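Local coordinates for stage II sporulation protein E (SpoIIE) (Moorella thermoacetica, PDB 3ZT9), which is a manganese-binding member of the PP2C clan, probably a phosphatase acting on a partner protein in stressosome signalling, at residues G81-V89 with A98-V106; E141-I152 with R182-R193. All coordinates share one frame; numbering follows the deposited sequence.

Interaction 1 of 2, residues G81-V89 with A98-V106; sequences GAVAALCRV and AAIVGNIHV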
# COMPACT_ATOMS: atom_id res chain seq x y z
N GLY A 81 0.49 15.76 -5.72
CA GLY A 81 -0.64 14.90 -5.37
C GLY A 81 -0.18 13.45 -5.36
O GLY A 81 0.89 13.13 -5.83
N ALA A 82 -1.01 12.55 -4.83
CA ALA A 82 -0.64 11.15 -4.81
C ALA A 82 -1.89 10.29 -4.71
O ALA A 82 -2.95 10.77 -4.32
CB ALA A 82 0.25 10.89 -3.58
N VAL A 83 -1.75 9.02 -5.08
CA VAL A 83 -2.78 8.03 -4.81
C VAL A 83 -2.20 7.15 -3.70
O VAL A 83 -0.99 7.09 -3.56
CB VAL A 83 -3.12 7.21 -6.08
CG1 VAL A 83 -3.64 8.16 -7.15
CG2 VAL A 83 -1.91 6.39 -6.62
N ALA A 84 -3.02 6.51 -2.89
CA ALA A 84 -2.49 5.75 -1.73
C ALA A 84 -3.48 4.70 -1.25
O ALA A 84 -4.69 4.85 -1.42
CB ALA A 84 -2.20 6.72 -0.58
N ALA A 85 -2.95 3.65 -0.66
CA ALA A 85 -3.76 2.59 -0.06
C ALA A 85 -3.27 2.44 1.36
O ALA A 85 -2.07 2.57 1.60
CB ALA A 85 -3.52 1.30 -0.82
N LEU A 86 -4.17 2.09 2.28
CA LEU A 86 -3.78 1.74 3.62
C LEU A 86 -4.62 0.54 4.05
O LEU A 86 -5.84 0.50 3.82
CB LEU A 86 -4.07 2.92 4.54
CG LEU A 86 -3.90 2.66 6.03
CD1 LEU A 86 -2.48 2.36 6.31
CD2 LEU A 86 -4.36 3.92 6.80
N CYS A 87 -3.95 -0.42 4.67
CA CYS A 87 -4.60 -1.57 5.30
C CYS A 87 -4.30 -1.50 6.77
O CYS A 87 -3.15 -1.30 7.16
CB CYS A 87 -4.02 -2.91 4.81
SG CYS A 87 -4.39 -3.38 3.13
N ARG A 88 -5.31 -1.69 7.59
CA ARG A 88 -5.11 -1.66 9.04
C ARG A 88 -5.47 -3.06 9.50
O ARG A 88 -6.60 -3.48 9.33
CB ARG A 88 -6.01 -0.62 9.70
CG ARG A 88 -5.96 -0.61 11.26
CD ARG A 88 -6.96 0.48 11.81
NE ARG A 88 -6.84 0.73 13.25
CZ ARG A 88 -7.35 -0.05 14.19
NH1 ARG A 88 -8.00 -1.16 13.86
NH2 ARG A 88 -7.19 0.26 15.47
N VAL A 89 -4.50 -3.78 10.03
CA VAL A 89 -4.72 -5.19 10.42
C VAL A 89 -4.65 -5.33 11.92
O VAL A 89 -3.59 -5.21 12.52
CB VAL A 89 -3.64 -6.08 9.80
CG1 VAL A 89 -3.99 -7.54 10.00
CG2 VAL A 89 -3.50 -5.71 8.30
N ALA A 98 -9.52 -1.75 4.95
CA ALA A 98 -8.58 -1.20 3.99
C ALA A 98 -9.30 -0.15 3.17
O ALA A 98 -10.50 -0.25 2.95
CB ALA A 98 -8.08 -2.28 3.07
N ALA A 99 -8.56 0.85 2.66
CA ALA A 99 -9.18 1.76 1.66
C ALA A 99 -8.12 2.23 0.68
O ALA A 99 -6.92 2.17 0.99
CB ALA A 99 -9.81 2.95 2.37
N ILE A 100 -8.56 2.69 -0.48
CA ILE A 100 -7.63 3.10 -1.54
C ILE A 100 -8.20 4.32 -2.21
O ILE A 100 -9.36 4.29 -2.60
CB ILE A 100 -7.49 2.01 -2.65
CG1 ILE A 100 -7.11 0.65 -2.03
CG2 ILE A 100 -6.41 2.44 -3.68
CD1 ILE A 100 -7.32 -0.49 -3.00
N VAL A 101 -7.40 5.37 -2.35
CA VAL A 101 -7.78 6.49 -3.20
C VAL A 101 -6.84 6.43 -4.40
O VAL A 101 -5.62 6.54 -4.25
CB VAL A 101 -7.72 7.86 -2.48
CG1 VAL A 101 -8.02 8.99 -3.45
CG2 VAL A 101 -8.72 7.88 -1.34
N GLY A 102 -7.40 6.24 -5.59
CA GLY A 102 -6.59 6.16 -6.78
C GLY A 102 -6.34 4.70 -7.15
O GLY A 102 -7.20 3.87 -6.93
N ASN A 103 -5.20 4.40 -7.76
CA ASN A 103 -5.05 3.07 -8.36
C ASN A 103 -3.94 2.21 -7.74
O ASN A 103 -3.31 1.45 -8.41
CB ASN A 103 -4.83 3.17 -9.85
CG ASN A 103 -3.49 3.76 -10.20
OD1 ASN A 103 -2.85 4.40 -9.36
ND2 ASN A 103 -3.05 3.56 -11.44
N ILE A 104 -3.73 2.33 -6.45
CA ILE A 104 -2.88 1.37 -5.79
C ILE A 104 -3.67 0.01 -5.73
O ILE A 104 -4.90 0.01 -5.63
CB ILE A 104 -2.55 1.83 -4.36
CG1 ILE A 104 -1.84 3.20 -4.37
CG2 ILE A 104 -1.72 0.76 -3.63
CD1 ILE A 104 -0.45 3.23 -5.03
N HIS A 105 -2.98 -1.11 -5.82
CA HIS A 105 -3.67 -2.40 -5.79
C HIS A 105 -3.45 -3.12 -4.49
O HIS A 105 -2.31 -3.21 -4.01
CB HIS A 105 -3.15 -3.21 -6.97
CG HIS A 105 -3.39 -2.53 -8.28
ND1 HIS A 105 -4.66 -2.27 -8.75
CD2 HIS A 105 -2.54 -2.02 -9.19
CE1 HIS A 105 -4.58 -1.63 -9.90
NE2 HIS A 105 -3.30 -1.46 -10.19
N VAL A 106 -4.54 -3.65 -3.92
CA VAL A 106 -4.44 -4.46 -2.70
C VAL A 106 -5.05 -5.80 -2.95
O VAL A 106 -6.10 -5.87 -3.57
CB VAL A 106 -5.22 -3.79 -1.57
CG1 VAL A 106 -5.23 -4.68 -0.30
CG2 VAL A 106 -4.59 -2.40 -1.26
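Val-83 meets Asn-103 and Ile-104 through CG2, which its chi1 of -61° sets between the backbone N and the carbonyl carbon. Ile-104 has CG2 trans to its own N (CG1 chi1 -59°), and that methyl lies tightly on Ala-85 CB, at 3.4 Å. The second torsion of Ile-104, -65°, bends CD1 back to Val-83. These groups belong to a beta hairpin of the PP2C-like beta sandwich. Strands 82-90 and 95-101 pair in one sheet, and the chain then crosses to strand 105-110 of the other.

The short strand axes are 4.8 Å apart and antiparallel. Two hydrogen-bonded pairs, Ala-84 with Val-101 and Leu-86 with Ala-99, each carry two N-H...O bonds. Val-101 N to Ala-84 O is 2.9 Å. Between these rungs lies the non-hydrogen-bonded pair of Ala-85 with Ile-100, where Ala-85 CA comes 3.4 Å from Ala-99 O.

The two faces of the hairpin differ. Ala-84, Leu-86, Ala-99 and Val-101 point to one side, where Leu-86 touches Ile-68 and Val-101 touches Phe-69 of helix 65-76. Ala-85, Cys-87, Ala-98 and Ile-100 point into the sandwich. There Val-106 spans two neighbours: its CG2 meets Ala-85 CB, and its CG1 faces Cys-87. In one of two modelled positions of Cys-87, SG lies 3.8 Å from Val-106 CG1 and also touches Ala-98 CB.

At the crossover, Gly-102 passes close to Val-83. Val-83 CG1 sits 3.6 Å from Gly-102 CA. Asn-103 follows, and its ND2 bonds to Asp-150, a manganese ligand. On its other branch, OD1 rests 3.5 Å from Val-83 CG2.

Interaction 2 of 2, residues E141-I152 with R182-R193; sequences EGDLFLIHSDGI and RRDDDVAVIVAR. With MN (manganese (II) ion), chain D; MN (manganese (II) ion), chain C.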
# COMPACT_ATOMS: atom_id res chain seq x y z
N GLU A 141 -4.41 -15.59 11.57
CA GLU A 141 -3.03 -15.90 11.24
C GLU A 141 -2.93 -16.82 10.01
O GLU A 141 -3.66 -17.80 9.89
CB GLU A 141 -2.37 -16.55 12.46
CG GLU A 141 -1.04 -17.20 12.14
CD GLU A 141 -0.06 -16.22 11.55
OE1 GLU A 141 0.24 -15.23 12.25
OE2 GLU A 141 0.41 -16.44 10.39
N GLY A 142 -2.01 -16.46 9.12
CA GLY A 142 -1.80 -17.14 7.85
C GLY A 142 -2.36 -16.37 6.66
O GLY A 142 -1.98 -16.64 5.51
N ASP A 143 -3.27 -15.44 6.91
CA ASP A 143 -3.79 -14.60 5.83
C ASP A 143 -2.65 -13.72 5.30
O ASP A 143 -1.80 -13.28 6.07
CB ASP A 143 -4.91 -13.71 6.35
CG ASP A 143 -6.16 -14.51 6.74
OD1 ASP A 143 -6.23 -15.73 6.48
OD2 ASP A 143 -7.08 -13.91 7.30
N LEU A 144 -2.66 -13.44 4.00
CA LEU A 144 -1.54 -12.78 3.34
C LEU A 144 -2.05 -11.47 2.78
O LEU A 144 -3.20 -11.40 2.33
CB LEU A 144 -1.04 -13.66 2.21
CG LEU A 144 -0.92 -15.15 2.56
CD1 LEU A 144 -0.95 -16.05 1.35
CD2 LEU A 144 0.36 -15.31 3.28
N PHE A 145 -1.21 -10.43 2.82
CA PHE A 145 -1.62 -9.15 2.24
C PHE A 145 -0.58 -8.78 1.19
O PHE A 145 0.62 -8.88 1.42
CB PHE A 145 -1.62 -8.06 3.33
CG PHE A 145 -2.69 -8.25 4.40
CD1 PHE A 145 -2.57 -9.22 5.38
CD2 PHE A 145 -3.82 -7.46 4.40
CE1 PHE A 145 -3.57 -9.40 6.34
CE2 PHE A 145 -4.82 -7.64 5.33
CZ PHE A 145 -4.69 -8.61 6.32
N LEU A 146 -1.04 -8.35 0.02
CA LEU A 146 -0.14 -7.87 -1.01
C LEU A 146 -0.62 -6.44 -1.37
O LEU A 146 -1.84 -6.23 -1.55
CB LEU A 146 -0.27 -8.74 -2.28
CG LEU A 146 0.36 -8.14 -3.54
CD1 LEU A 146 1.90 -8.11 -3.52
CD2 LEU A 146 -0.15 -8.94 -4.72
N ILE A 147 0.29 -5.47 -1.44
CA ILE A 147 -0.08 -4.13 -1.84
C ILE A 147 0.96 -3.71 -2.88
O ILE A 147 2.15 -3.89 -2.65
CB ILE A 147 -0.08 -3.06 -0.65
CG1 ILE A 147 -0.96 -3.56 0.54
CG2 ILE A 147 -0.56 -1.65 -1.18
CD1 ILE A 147 -0.99 -2.67 1.80
N HIS A 148 0.54 -3.15 -4.00
CA HIS A 148 1.54 -2.61 -4.92
C HIS A 148 1.05 -1.41 -5.71
O HIS A 148 -0.13 -1.27 -6.00
CB HIS A 148 2.07 -3.74 -5.87
CG HIS A 148 1.03 -4.37 -6.73
ND1 HIS A 148 0.61 -3.81 -7.93
CD2 HIS A 148 0.33 -5.52 -6.60
CE1 HIS A 148 -0.31 -4.59 -8.48
NE2 HIS A 148 -0.50 -5.63 -7.69
N SER A 149 1.97 -0.52 -6.06
CA SER A 149 1.61 0.57 -6.98
C SER A 149 1.40 0.04 -8.38
O SER A 149 1.65 -1.14 -8.66
CB SER A 149 2.74 1.60 -7.03
OG SER A 149 3.91 1.05 -7.62
N ASP A 150 0.93 0.91 -9.27
CA ASP A 150 0.66 0.50 -10.65
C ASP A 150 1.95 0.31 -11.45
O ASP A 150 1.90 0.07 -12.66
CB ASP A 150 -0.27 1.52 -11.32
CG ASP A 150 0.36 2.90 -11.47
OD1 ASP A 150 1.54 3.09 -11.12
OD2 ASP A 150 -0.35 3.78 -11.95
N GLY A 151 3.10 0.44 -10.79
CA GLY A 151 4.35 -0.08 -11.33
C GLY A 151 4.29 -1.58 -11.59
O GLY A 151 5.08 -2.12 -12.39
N ILE A 152 3.37 -2.27 -10.92
CA ILE A 152 3.05 -3.68 -11.25
C ILE A 152 1.58 -3.77 -11.69
O ILE A 152 0.70 -3.25 -11.03
CB ILE A 152 3.30 -4.62 -10.06
CG1 ILE A 152 4.80 -4.65 -9.72
CG2 ILE A 152 2.80 -6.07 -10.34
CD1 ILE A 152 5.11 -5.32 -8.42
N ARG A 182 7.41 -2.72 -13.85
CA ARG A 182 7.76 -2.04 -15.09
C ARG A 182 9.01 -1.21 -14.89
O ARG A 182 9.20 -0.64 -13.83
CB ARG A 182 6.64 -1.08 -15.52
CG ARG A 182 5.31 -1.76 -15.72
CD ARG A 182 4.27 -0.72 -16.04
NE ARG A 182 4.60 -0.05 -17.29
CZ ARG A 182 3.70 0.42 -18.15
NH1 ARG A 182 2.40 0.30 -17.89
NH2 ARG A 182 4.10 1.00 -19.27
N ARG A 183 9.86 -1.09 -15.90
CA ARG A 183 11.03 -0.26 -15.68
C ARG A 183 10.73 1.21 -16.04
O ARG A 183 11.44 2.13 -15.61
CB ARG A 183 12.26 -0.88 -16.37
CG ARG A 183 13.59 -0.20 -16.05
CD ARG A 183 14.25 -0.64 -14.74
NE ARG A 183 14.53 -2.07 -14.67
CZ ARG A 183 15.26 -2.75 -15.55
NH1 ARG A 183 15.82 -2.13 -16.59
NH2 ARG A 183 15.45 -4.05 -15.39
N ASP A 184 9.60 1.46 -16.72
CA ASP A 184 9.23 2.83 -17.07
C ASP A 184 8.37 3.54 -16.01
O ASP A 184 7.88 4.65 -16.22
CB ASP A 184 8.59 2.88 -18.48
CG ASP A 184 7.21 2.24 -18.53
OD1 ASP A 184 6.79 1.60 -17.57
OD2 ASP A 184 6.52 2.37 -19.56
N ASP A 185 8.23 2.94 -14.84
CA ASP A 185 7.53 3.62 -13.76
C ASP A 185 8.21 3.20 -12.49
O ASP A 185 8.93 2.19 -12.47
CB ASP A 185 6.03 3.25 -13.73
CG ASP A 185 5.21 4.22 -12.86
OD1 ASP A 185 5.73 5.32 -12.56
OD2 ASP A 185 4.06 3.91 -12.48
N ASP A 186 7.98 3.97 -11.44
CA ASP A 186 8.37 3.57 -10.08
C ASP A 186 7.62 2.32 -9.67
O ASP A 186 6.49 2.12 -10.10
CB ASP A 186 8.04 4.68 -9.12
CG ASP A 186 8.75 5.98 -9.48
OD1 ASP A 186 9.97 5.98 -9.47
OD2 ASP A 186 8.08 6.97 -9.75
N VAL A 187 8.23 1.51 -8.81
CA VAL A 187 7.60 0.26 -8.35
C VAL A 187 7.63 0.25 -6.83
O VAL A 187 8.64 0.63 -6.22
CB VAL A 187 8.31 -0.97 -8.93
CG1 VAL A 187 7.87 -2.26 -8.23
CG2 VAL A 187 8.10 -1.05 -10.48
N ALA A 188 6.55 -0.20 -6.20
CA ALA A 188 6.54 -0.37 -4.76
C ALA A 188 5.68 -1.58 -4.44
O ALA A 188 4.60 -1.74 -4.99
CB ALA A 188 5.94 0.87 -4.07
N VAL A 189 6.14 -2.43 -3.53
CA VAL A 189 5.41 -3.63 -3.18
C VAL A 189 5.59 -3.92 -1.71
O VAL A 189 6.72 -3.85 -1.23
CB VAL A 189 5.99 -4.89 -3.88
CG1 VAL A 189 5.02 -6.09 -3.67
CG2 VAL A 189 6.23 -4.63 -5.35
N ILE A 190 4.50 -4.32 -1.03
CA ILE A 190 4.58 -4.84 0.34
C ILE A 190 3.91 -6.22 0.37
O ILE A 190 2.87 -6.40 -0.25
CB ILE A 190 3.79 -3.94 1.32
CG1 ILE A 190 4.48 -2.57 1.40
CG2 ILE A 190 3.76 -4.56 2.70
CD1 ILE A 190 3.68 -1.56 2.30
N VAL A 191 4.52 -7.20 1.04
CA VAL A 191 3.82 -8.45 1.34
C VAL A 191 3.91 -8.64 2.85
O VAL A 191 4.99 -8.44 3.38
CB VAL A 191 4.51 -9.64 0.65
CG1 VAL A 191 3.98 -10.96 1.21
CG2 VAL A 191 4.30 -9.55 -0.92
N ALA A 192 2.81 -9.00 3.49
CA ALA A 192 2.75 -9.27 4.94
C ALA A 192 2.07 -10.63 5.13
O ALA A 192 1.04 -10.90 4.52
CB ALA A 192 1.95 -8.20 5.65
N ARG A 193 2.64 -11.50 5.96
CA ARG A 193 2.00 -12.78 6.18
C ARG A 193 2.40 -13.39 7.49
O ARG A 193 3.44 -13.03 8.03
CB ARG A 193 2.39 -13.72 5.06
CG ARG A 193 3.89 -13.92 4.98
CD ARG A 193 4.29 -14.60 3.67
NE ARG A 193 5.71 -14.88 3.73
CZ ARG A 193 6.38 -15.58 2.82
NH1 ARG A 193 5.76 -16.04 1.74
NH2 ARG A 193 7.66 -15.79 3.01
OXT ARG A 193 1.69 -14.26 7.98
MN MN D . 2.22 -15.98 9.46
MN MN C . 2.83 4.75 -10.87
O HOH W 1 -0.95 -13.79 8.59
O HOH W 2 2.73 2.22 -14.27
O HOH W 3 1.45 6.01 -12.10
O HOH W 4 3.91 6.66 -11.30
O HOH W 5 4.45 3.93 -9.62
O HOH W 6 2.20 -17.59 8.01
O HOH W 7 3.05 -17.61 10.73
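Asp-150 OD1 and Asp-185 OD2 bind the same manganese ion, at 2.1 Å and 2.2 Å. The two oxygens are 3.0 Å apart, and the carboxylate planes are turned 58° against each other. Waters 3, 4 and 5 and Asp-38 complete this site. Water 3 donates to Asp-150 OD2, as does Asn-103 ND2, and water 4 to Asp-185 OD1, so each carboxylate is held through both oxygens. Asp-150 chi1 is 64°, which turns CG back over the backbone and OD1 to the ion.

Behind the ligands, Arg-182 N donates to Gly-151 O at 2.8 Å. The Arg-182 guanidinium grips Asp-184 side-on through NE and NH2. Ser-149 O accepts from His-148 ND1 and Ile-152 N, on opposite faces of its plane.

Strands 144-148 and 187-192 form an antiparallel ladder in one sheet of the PP2C-like sandwich. Leu-146 CD1 touches Val-189 CG1 and Val-191 CG2. Ile-152 CD1 presses on Val-189 CG2 at 3.3 Å, a tight contact. At the far end, a second manganese joins Glu-141 OE2 to the C-terminal OXT of Arg-193, 2.3 Å from the ion. Glu-141 OE1 forms a salt bridge with Arg-91.

From the N terminus, strands 6-11, 21-28 and 31-39 come first, then helices 43-60 and 65-76. Interaction 1 then closes a short hairpin, with eight residues between its segments, four of them still strand. Its second segment runs on into strand 105-110 and so leaves one sheet for the other. Interaction 2 opens later and closes a loop of 29 residues that holds helix 169-180. The two contacts follow in series and neither encloses the other. They meet where strand 105-110 lies beside strand 144-148: His-105 O is 2.9 Å from His-148 N, probably a hydrogen bond. Ile-104 also packs on Ile-147. Interaction 1 thus passes between the sheets, while interaction 2 pairs two strands of the second.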